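6-phosphogluconate dehydratase (Shewanella oneidensis, PDB 2GP4) probably catalyses the dehydration of 6-phosphogluconate to 2-keto-3-deoxy-6-phosphogluconate, a step of the Entner-Doudoroff pathway. Local coordinates at residues Gly484-Asp489 against Gly515-Lys520. Residues are numbered along the deposited sequence; the frame is centred on the assembly and turned at random.
Sequences GALDRD and GSLQDK
L517 points from helix 511-519 at the backbone of the loop 484-489, and its forked end meets L486 and D487. CD2 packs on L486 CB at 3.6 Å; the two leucine side chains cross at about a right angle, and L486 CD1 is farther from CD2, at 4.1 Å. CG of L517 lies 3.5 Å from the carbonyl oxygen L486 O, which already accepts the backbone N-H of R488 (2.7 Å) in the inverse gamma turn centred on D487. The other branch, CD1, comes within 3.9 Å of D487 OD1. A chi1 of -69° sets CG of D487 beside its own backbone N, and the carboxylate reaches toward L517, the two side chains again crossing nearly at right angles. K520 NZ is 4.7 Å from D487 OD1: opposite charges, too far apart for a salt bridge but probably attracting each other weakly. On the loop side, the type I turn G484-D487 follows the Schellman motif closing helix 477-482, and R488 NE donates a bent hydrogen bond (133°) to A485 O at 2.9 Å. F481 of that helix touches both leucines; V469 packs on L486 and V524 on L517, from strands 463-471 and 524-528, which flank strand 490-494, the strand the loop leads into. Cutting L517 back to an alanine is likely to leave L486 CB without its apolar partner across the contact and open a gap beside F481. The chemistry is therefore mainly dispersive: buried leucine carbon fills the space between loop and helix, with the charged pair at its margin.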
loop_
_atom_site.group_PDB
_atom_site.type_symbol
_atom_site.label_atom_id
_atom_site.label_comp_id
_atom_site.label_asym_id
_atom_site.label_seq_id
_atom_site.Cartn_x
_atom_site.Cartn_y
_atom_site.Cartn_z
ATOM N N GLY A 484 -18.198 24.003 20.581
ATOM C CA GLY A 484 -17.045 24.900 20.603
ATOM C C GLY A 484 -15.893 24.386 21.446
ATOM O O GLY A 484 -14.945 25.125 21.724
ATOM N N ALA A 485 -15.968 23.115 21.840
ATOM C CA ALA A 485 -14.933 22.494 22.671
ATOM C C ALA A 485 -13.599 22.301 21.943
ATOM O O ALA A 485 -12.569 22.085 22.586
ATOM C CB ALA A 485 -15.431 21.170 23.249
ATOM N N LEU A 486 -13.620 22.389 20.612
ATOM C CA LEU A 486 -12.401 22.235 19.804
ATOM C C LEU A 486 -11.865 23.560 19.251
ATOM O O LEU A 486 -10.848 23.580 18.555
ATOM C CB LEU A 486 -12.632 21.251 18.653
ATOM C CG LEU A 486 -13.160 19.843 18.942
ATOM C CD1 LEU A 486 -13.407 19.108 17.634
ATOM C CD2 LEU A 486 -12.199 19.065 19.833
ATOM N N ASP A 487 -12.547 24.661 19.561
ATOM C CA ASP A 487 -12.145 25.985 19.085
ATOM C C ASP A 487 -10.954 26.519 19.883
ATOM O O ASP A 487 -10.987 27.636 20.415
ATOM C CB ASP A 487 -13.327 26.964 19.150
ATOM C CG ASP A 487 -14.423 26.642 18.139
ATOM O OD1 ASP A 487 -14.208 25.801 17.232
ATOM O OD2 ASP A 487 -15.515 27.246 18.257
ATOM N N ARG A 488 -9.908 25.699 19.962
ATOM C CA ARG A 488 -8.657 26.024 20.650
ATOM C C ARG A 488 -7.565 25.063 20.191
ATOM O O ARG A 488 -7.852 24.070 19.520
ATOM C CB ARG A 488 -8.817 25.980 22.180
ATOM C CG ARG A 488 -9.725 24.885 22.735
ATOM C CD ARG A 488 -8.998 23.570 22.895
ATOM N NE ARG A 488 -9.863 22.519 23.428
ATOM C CZ ARG A 488 -9.873 22.116 24.696
ATOM N NH1 ARG A 488 -9.070 22.676 25.593
ATOM N NH2 ARG A 488 -10.695 21.144 25.069
ATOM N N ASP A 489 -6.315 25.366 20.528
ATOM C CA ASP A 489 -5.221 24.435 20.284
ATOM C C ASP A 489 -5.516 23.135 21.030
ATOM O O ASP A 489 -5.837 23.161 22.222
ATOM C CB ASP A 489 -3.888 25.021 20.761
ATOM C CG ASP A 489 -3.505 26.303 20.034
ATOM O OD1 ASP A 489 -4.253 26.762 19.146
ATOM O OD2 ASP A 489 -2.443 26.860 20.365
ATOM N N GLY A 515 -9.168 20.290 9.806
ATOM C CA GLY A 515 -8.653 21.205 8.784
ATOM C C GLY A 515 -9.236 22.600 8.924
ATOM O O GLY A 515 -8.510 23.590 8.830
ATOM N N SER A 516 -10.546 22.680 9.159
ATOM C CA SER A 516 -11.210 23.969 9.373
ATOM C C SER A 516 -10.764 24.636 10.683
ATOM O O SER A 516 -10.719 25.859 10.771
ATOM C CB SER A 516 -12.741 23.837 9.310
ATOM O OG SER A 516 -13.283 23.246 10.479
ATOM N N LEU A 517 -10.437 23.824 11.686
ATOM C CA LEU A 517 -9.864 24.299 12.945
ATOM C C LEU A 517 -8.471 24.895 12.751
ATOM O O LEU A 517 -8.147 25.928 13.344
ATOM C CB LEU A 517 -9.800 23.156 13.958
ATOM C CG LEU A 517 -10.839 23.026 15.078
ATOM C CD1 LEU A 517 -12.192 23.625 14.727
ATOM C CD2 LEU A 517 -10.972 21.562 15.493
ATOM N N GLN A 518 -7.655 24.233 11.929
ATOM C CA GLN A 518 -6.343 24.739 11.543
ATOM C C GLN A 518 -6.477 26.025 10.717
ATOM O O GLN A 518 -5.723 26.980 10.926
ATOM C CB GLN A 518 -5.552 23.663 10.773
ATOM C CG GLN A 518 -4.130 24.062 10.374
ATOM C CD GLN A 518 -3.314 22.904 9.814
ATOM O OE1 GLN A 518 -2.825 22.051 10.561
ATOM N NE2 GLN A 518 -3.142 22.881 8.496
ATOM N N ASP A 519 -7.446 26.043 9.798
ATOM C CA ASP A 519 -7.689 27.194 8.914
ATOM C C ASP A 519 -8.020 28.466 9.687
ATOM O O ASP A 519 -7.564 29.552 9.328
ATOM C CB ASP A 519 -8.803 26.884 7.906
ATOM C CG ASP A 519 -8.355 25.927 6.810
ATOM O OD1 ASP A 519 -7.182 25.495 6.819
ATOM O OD2 ASP A 519 -9.181 25.601 5.932
ATOM N N LYS A 520 -8.800 28.306 10.756
ATOM C CA LYS A 520 -9.160 29.397 11.660
ATOM C C LYS A 520 -7.970 29.915 12.470
ATOM O O LYS A 520 -8.080 30.935 13.159
ATOM C CB LYS A 520 -10.261 28.943 12.624
ATOM C CG LYS A 520 -11.609 28.662 11.979
ATOM C CD LYS A 520 -12.679 28.478 13.044
ATOM C CE LYS A 520 -14.053 28.257 12.432
ATOM N NZ LYS A 520 -15.135 28.453 13.445
#